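Local coordinates for protein reducing end xylose-releasing exo-oligoxylanase (Bacillus halodurans, PDB 1WU4) that hydrolyses xylooligosaccharides of three or more units with inversion of anomeric configuration, releasing xylose from the reducing end, at residues Y244-Y247 and P251-E254; I185-E190 and P196-P201. The protein carries 1 engineered substitution. All coordinates share one frame; numbering follows the deposited sequence.

Both contacts lie on the same side of the chain's centre in the (alpha/alpha)6 barrel of this family 8 glycoside hydrolase, their centres about 12 Å apart. Contact 2 comes first along the chain, and its two segments flank strand 193-194. Contact 1 follows after helices 201-210 and 216-233 and starts on strand 245-246, which pairs antiparallel with strand 193-194, so the small two-stranded sheet ties the two loop regions together. Direct packing adds to this, with Tyr244 against Phe187 and Ala245 against Pro196. The side chains of Tyr244 and Tyr198 each come within about 4 Å of that of Asp263, the probable proton acceptor, placing both contacts beside the likely catalytic centre.

Contact 1. Residues Y244-Y247 and P251-E254; sequences YAYY and PNDE
The ring of Tyr246 and the side-chain amide of Asn252 lie almost flat on each other, their planes 12° apart, although the two side chains cross at about a right angle. Asn252 CB sits over one face of the ring, displaced toward its rim and 3.9 Å from the centroid, in a CH-pi contact. With CG anti to the backbone N (chi1 172°), Asn252 carries its amide outward toward the phenol end, where CG comes to 3.7 Å from Tyr246 CZ. The amide is held by the backbone two residues on: OD1 accepts the Glu254 N-H at 3.0 Å, closing an Asx turn.

Glu254 OE2 lies at the ring's edge, in its plane, with the carboxylate turned 32° from the ring. The Glu254 chain runs extended beyond CG, so that OE2 reaches Tyr246 OH at 2.5 Å, a short bond donated by the phenol to the anti lone pair of the carboxylate. A water gives the same hydroxyl a second bond at 2.9 Å and accepts from Asp253 N, linking the phenol to the backbone.

After strand 245-246 the chain returns on itself and leads on toward helix 265-278. Asn252 N donates to Tyr244 O at 3.0 Å, nearly straight at the hydrogen, and Ala245 forms a single beta bridge with Pro251. Ala245 also pairs through its backbone with Ser194, and Phe193 of strand 193-194 touches Tyr246 and Asn252. The Tyr244 side chain meets residues 251-254 through CB alone; its ring leads away to stack on Tyr257, and it comes within about 4 Å of the side chain of Asp263, probably the proton acceptor.

Because the phenol donates to OE2 and accepts from the water, the carboxylate is probably ionised, and both roles of the hydroxyl are taken.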
loop_
_atom_site.group_PDB
_atom_site.type_symbol
_atom_site.label_atom_id
_atom_site.label_comp_id
_atom_site.label_asym_id
_atom_site.label_seq_id
_atom_site.Cartn_x
_atom_site.Cartn_y
_atom_site.Cartn_z
ATOM N N TYR A 244 -10.025 6.796 -8.887
ATOM C CA TYR A 244 -11.102 7.151 -7.959
ATOM C C TYR A 244 -12.376 6.498 -8.490
ATOM O O TYR A 244 -12.569 6.394 -9.704
ATOM C CB TYR A 244 -11.371 8.657 -7.905
ATOM C CG TYR A 244 -10.287 9.559 -7.356
ATOM C CD1 TYR A 244 -9.059 9.061 -6.918
ATOM C CD2 TYR A 244 -10.487 10.936 -7.328
ATOM C CE1 TYR A 244 -8.050 9.932 -6.470
ATOM C CE2 TYR A 244 -9.500 11.804 -6.888
ATOM C CZ TYR A 244 -8.286 11.300 -6.466
ATOM O OH TYR A 244 -7.308 12.187 -6.068
ATOM N N ALA A 245 -13.252 6.084 -7.584
ATOM C CA ALA A 245 -14.507 5.467 -7.987
ATOM C C ALA A 245 -15.586 5.807 -6.974
ATOM O O ALA A 245 -15.309 5.976 -5.787
ATOM C CB ALA A 245 -14.348 3.956 -8.090
ATOM N N TYR A 246 -16.819 5.923 -7.448
ATOM C CA TYR A 246 -17.938 6.209 -6.566
ATOM C C TYR A 246 -18.219 4.935 -5.780
ATOM O O TYR A 246 -17.662 3.877 -6.083
ATOM C CB TYR A 246 -19.163 6.592 -7.395
ATOM C CG TYR A 246 -18.986 7.871 -8.174
ATOM C CD1 TYR A 246 -18.846 9.095 -7.518
ATOM C CD2 TYR A 246 -18.948 7.863 -9.569
ATOM C CE1 TYR A 246 -18.676 10.277 -8.230
ATOM C CE2 TYR A 246 -18.776 9.041 -10.292
ATOM C CZ TYR A 246 -18.641 10.244 -9.616
ATOM O OH TYR A 246 -18.485 11.413 -10.331
ATOM N N TYR A 247 -19.075 5.022 -4.766
ATOM C CA TYR A 247 -19.394 3.830 -3.995
ATOM C C TYR A 247 -20.094 2.807 -4.884
ATOM O O TYR A 247 -20.033 1.610 -4.615
ATOM C CB TYR A 247 -20.295 4.158 -2.800
ATOM C CG TYR A 247 -19.650 5.016 -1.734
ATOM C CD1 TYR A 247 -18.320 4.823 -1.357
ATOM C CD2 TYR A 247 -20.390 5.986 -1.063
ATOM C CE1 TYR A 247 -17.744 5.580 -0.335
ATOM C CE2 TYR A 247 -19.828 6.743 -0.040
ATOM C CZ TYR A 247 -18.506 6.537 0.320
ATOM O OH TYR A 247 -17.955 7.284 1.338
ATOM N N PRO A 251 -16.207 4.733 -12.243
ATOM C CA PRO A 251 -15.161 5.753 -12.121
ATOM C C PRO A 251 -15.627 7.169 -11.824
ATOM O O PRO A 251 -16.658 7.611 -12.323
ATOM C CB PRO A 251 -14.448 5.690 -13.472
ATOM C CG PRO A 251 -14.736 4.302 -13.966
ATOM C CD PRO A 251 -16.172 4.110 -13.578
ATOM N N ASN A 252 -14.853 7.875 -11.004
ATOM C CA ASN A 252 -15.130 9.273 -10.703
ATOM C C ASN A 252 -14.070 10.028 -11.502
ATOM O O ASN A 252 -12.906 10.105 -11.095
ATOM C CB ASN A 252 -14.964 9.575 -9.215
ATOM C CG ASN A 252 -15.056 11.063 -8.916
ATOM O OD1 ASN A 252 -15.133 11.890 -9.828
ATOM N ND2 ASN A 252 -15.046 11.411 -7.634
ATOM N N ASP A 253 -14.470 10.571 -12.646
ATOM C CA ASP A 253 -13.545 11.287 -13.515
ATOM C C ASP A 253 -13.750 12.797 -13.479
ATOM O O ASP A 253 -13.328 13.507 -14.391
ATOM C CB ASP A 253 -13.697 10.774 -14.951
ATOM C CG ASP A 253 -12.509 11.119 -15.821
ATOM O OD1 ASP A 253 -11.368 11.025 -15.324
ATOM O OD2 ASP A 253 -12.717 11.465 -17.004
ATOM N N GLU A 254 -14.387 13.282 -12.420
ATOM C CA GLU A 254 -14.653 14.708 -12.272
ATOM C C GLU A 254 -13.390 15.552 -12.399
ATOM O O GLU A 254 -13.430 16.667 -12.924
ATOM C CB GLU A 254 -15.323 14.971 -10.923
ATOM C CG GLU A 254 -16.753 14.457 -10.837
ATOM C CD GLU A 254 -17.310 14.495 -9.427
ATOM O OE1 GLU A 254 -16.972 15.436 -8.679
ATOM O OE2 GLU A 254 -18.093 13.588 -9.068
HETATM O O HOH W 1 -17.353 11.146 -13.001
#

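Contact 2. Residues I185-E190 and P196-P201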
loop_
_atom_site.group_PDB
_atom_site.type_symbol
_atom_site.label_atom_id
_atom_site.label_comp_id
_atom_site.label_asym_id
_atom_site.label_seq_id
_atom_site.Cartn_x
_atom_site.Cartn_y
_atom_site.Cartn_z
ATOM N N ILE A 185 -13.718 2.295 2.780
ATOM C CA ILE A 185 -12.772 3.369 3.063
ATOM C C ILE A 185 -13.054 4.483 2.050
ATOM O O ILE A 185 -13.450 4.213 0.910
ATOM C CB ILE A 185 -11.304 2.873 2.934
ATOM C CG1 ILE A 185 -10.339 3.951 3.436
ATOM C CG2 ILE A 185 -10.991 2.491 1.489
ATOM C CD1 ILE A 185 -8.890 3.487 3.492
ATOM N N LYS A 186 -12.866 5.730 2.471
ATOM C CA LYS A 186 -13.119 6.884 1.610
ATOM C C LYS A 186 -11.829 7.425 1.006
ATOM O O LYS A 186 -10.738 7.131 1.494
ATOM C CB LYS A 186 -13.754 8.019 2.411
ATOM C CG LYS A 186 -14.991 7.678 3.213
ATOM C CD LYS A 186 -15.344 8.894 4.068
ATOM C CE LYS A 186 -16.552 8.679 4.946
ATOM N NZ LYS A 186 -16.754 9.886 5.804
ATOM N N PHE A 187 -11.961 8.222 -0.053
ATOM C CA PHE A 187 -10.797 8.841 -0.678
ATOM C C PHE A 187 -10.204 9.814 0.347
ATOM O O PHE A 187 -8.990 9.848 0.554
ATOM C CB PHE A 187 -11.193 9.588 -1.950
ATOM C CG PHE A 187 -10.131 10.514 -2.445
ATOM C CD1 PHE A 187 -8.853 10.040 -2.720
ATOM C CD2 PHE A 187 -10.388 11.874 -2.573
ATOM C CE1 PHE A 187 -7.841 10.909 -3.109
ATOM C CE2 PHE A 187 -9.384 12.750 -2.960
ATOM C CZ PHE A 187 -8.107 12.266 -3.227
ATOM N N ILE A 188 -11.072 10.619 0.957
ATOM C CA ILE A 188 -10.688 11.543 2.026
ATOM C C ILE A 188 -11.901 11.623 2.952
ATOM O O ILE A 188 -13.019 11.311 2.544
ATOM C CB ILE A 188 -10.265 12.959 1.522
ATOM C CG1 ILE A 188 -11.347 13.582 0.645
ATOM C CG2 ILE A 188 -8.938 12.865 0.785
ATOM C CD1 ILE A 188 -10.986 14.984 0.163
ATOM N N PRO A 189 -11.699 12.029 4.213
ATOM C CA PRO A 189 -12.791 12.122 5.186
ATOM C C PRO A 189 -14.069 12.869 4.819
ATOM O O PRO A 189 -15.162 12.429 5.181
ATOM C CB PRO A 189 -12.109 12.735 6.409
ATOM C CG PRO A 189 -10.701 12.242 6.293
ATOM C CD PRO A 189 -10.421 12.435 4.823
ATOM N N GLU A 190 -13.945 13.982 4.102
ATOM C CA GLU A 190 -15.116 14.785 3.765
ATOM C C GLU A 190 -15.847 14.510 2.455
ATOM O O GLU A 190 -16.750 15.260 2.091
ATOM C CB GLU A 190 -14.768 16.278 3.835
ATOM C CG GLU A 190 -13.647 16.730 2.909
ATOM C CD GLU A 190 -12.267 16.566 3.522
ATOM O OE1 GLU A 190 -11.824 15.415 3.715
ATOM O OE2 GLU A 190 -11.625 17.598 3.814
ATOM N N PRO A 196 -10.192 2.689 -5.333
ATOM C CA PRO A 196 -9.942 1.241 -5.317
ATOM C C PRO A 196 -8.613 0.773 -4.717
ATOM O O PRO A 196 -8.585 -0.189 -3.944
ATOM C CB PRO A 196 -10.088 0.856 -6.786
ATOM C CG PRO A 196 -11.188 1.770 -7.236
ATOM C CD PRO A 196 -10.786 3.103 -6.620
ATOM N N SER A 197 -7.525 1.458 -5.056
ATOM C CA SER A 197 -6.200 1.090 -4.562
ATOM C C SER A 197 -6.036 1.221 -3.049
ATOM O O SER A 197 -5.073 0.701 -2.488
ATOM C CB SER A 197 -5.120 1.926 -5.264
ATOM O OG SER A 197 -5.112 3.269 -4.809
ATOM N N TYR A 198 -6.967 1.912 -2.396
ATOM C CA TYR A 198 -6.922 2.103 -0.945
ATOM C C TYR A 198 -7.511 0.913 -0.191
ATOM O O TYR A 198 -7.336 0.790 1.023
ATOM C CB TYR A 198 -7.734 3.337 -0.546
ATOM C CG TYR A 198 -7.121 4.689 -0.844
ATOM C CD1 TYR A 198 -6.059 4.835 -1.738
ATOM C CD2 TYR A 198 -7.651 5.839 -0.257
ATOM C CE1 TYR A 198 -5.541 6.104 -2.040
ATOM C CE2 TYR A 198 -7.147 7.099 -0.549
ATOM C CZ TYR A 198 -6.096 7.228 -1.439
ATOM O OH TYR A 198 -5.614 8.486 -1.729
ATOM N N HIS A 199 -8.229 0.047 -0.900
ATOM C CA HIS A 199 -8.868 -1.095 -0.260
ATOM C C HIS A 199 -7.912 -2.230 0.057
ATOM O O HIS A 199 -7.352 -2.863 -0.838
ATOM C CB HIS A 199 -10.029 -1.577 -1.130
ATOM C CG HIS A 199 -11.163 -0.602 -1.184
ATOM N ND1 HIS A 199 -12.303 -0.745 -0.423
ATOM C CD2 HIS A 199 -11.287 0.582 -1.829
ATOM C CE1 HIS A 199 -13.078 0.310 -0.595
ATOM N NE2 HIS A 199 -12.485 1.131 -1.442
ATOM N N LEU A 200 -7.744 -2.482 1.351
ATOM C CA LEU A 200 -6.839 -3.514 1.838
ATOM C C LEU A 200 -7.595 -4.473 2.753
ATOM O O LEU A 200 -7.436 -4.443 3.978
ATOM C CB LEU A 200 -5.691 -2.854 2.603
ATOM C CG LEU A 200 -4.964 -1.724 1.862
ATOM C CD1 LEU A 200 -3.976 -1.052 2.806
ATOM C CD2 LEU A 200 -4.253 -2.271 0.630
ATOM N N PRO A 201 -8.425 -5.352 2.166
ATOM C CA PRO A 201 -9.188 -6.295 2.987
ATOM C C PRO A 201 -8.318 -7.136 3.907
ATOM O O PRO A 201 -8.730 -7.471 5.021
ATOM C CB PRO A 201 -9.951 -7.128 1.951
ATOM C CG PRO A 201 -9.097 -7.039 0.725
ATOM C CD PRO A 201 -8.633 -5.604 0.730
HETATM O O HOH W 2 -6.371 10.515 -0.099
#
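Ile185 extends CG1 anti to the backbone N (chi1 -172°), which sets its CG2 branch between the N and the carbonyl carbon and directs that methyl at His199. CG2 rests over one face of the imidazole, offset toward the NE2 side, 3.7 Å from the ring centroid and 14° off the normal, a CH-pi contact. The same methyl also meets Tyr198 CB at 3.9 Å, so it is shared by two consecutive residues. The imidazole is fixed at both nitrogens, ND1 bonding to Ser226 OG and NE2 to Ser194 OG; the Ser194 hydroxyl bonds Ile185 O as well and thereby joins the two segments through the strand between them.

Residues 196-198 form a short 3-10 turn, closed by His199 N donating to Pro196 O, that leads from strand 193-194 toward helix 201-210 of the (alpha/alpha)6 barrel. Tyr198 projects from this turn along the other segment, which presents backbone oxygens to the rim of its ring: Phe187 O lies in plane, 3.5 Å from CE2, and Lys186 O near CD2.

Farther out, the Phe187 and Tyr198 side chains run at a slant to one another, with Phe187 CD1 4.0 Å from Tyr198 CE2 and Phe187 CE1 3.6 Å from Tyr198 OH. A water held in the plane of the tyrosine ring joins the polar atoms, donating to Phe187 O at 2.8 Å and bonding Tyr198 OH at 2.7 Å. Phe187 packs its ring against Tyr244 and Phe193, while Tyr198 touches Asp128 of helix 127-144 and Arg266 of helix 265-278.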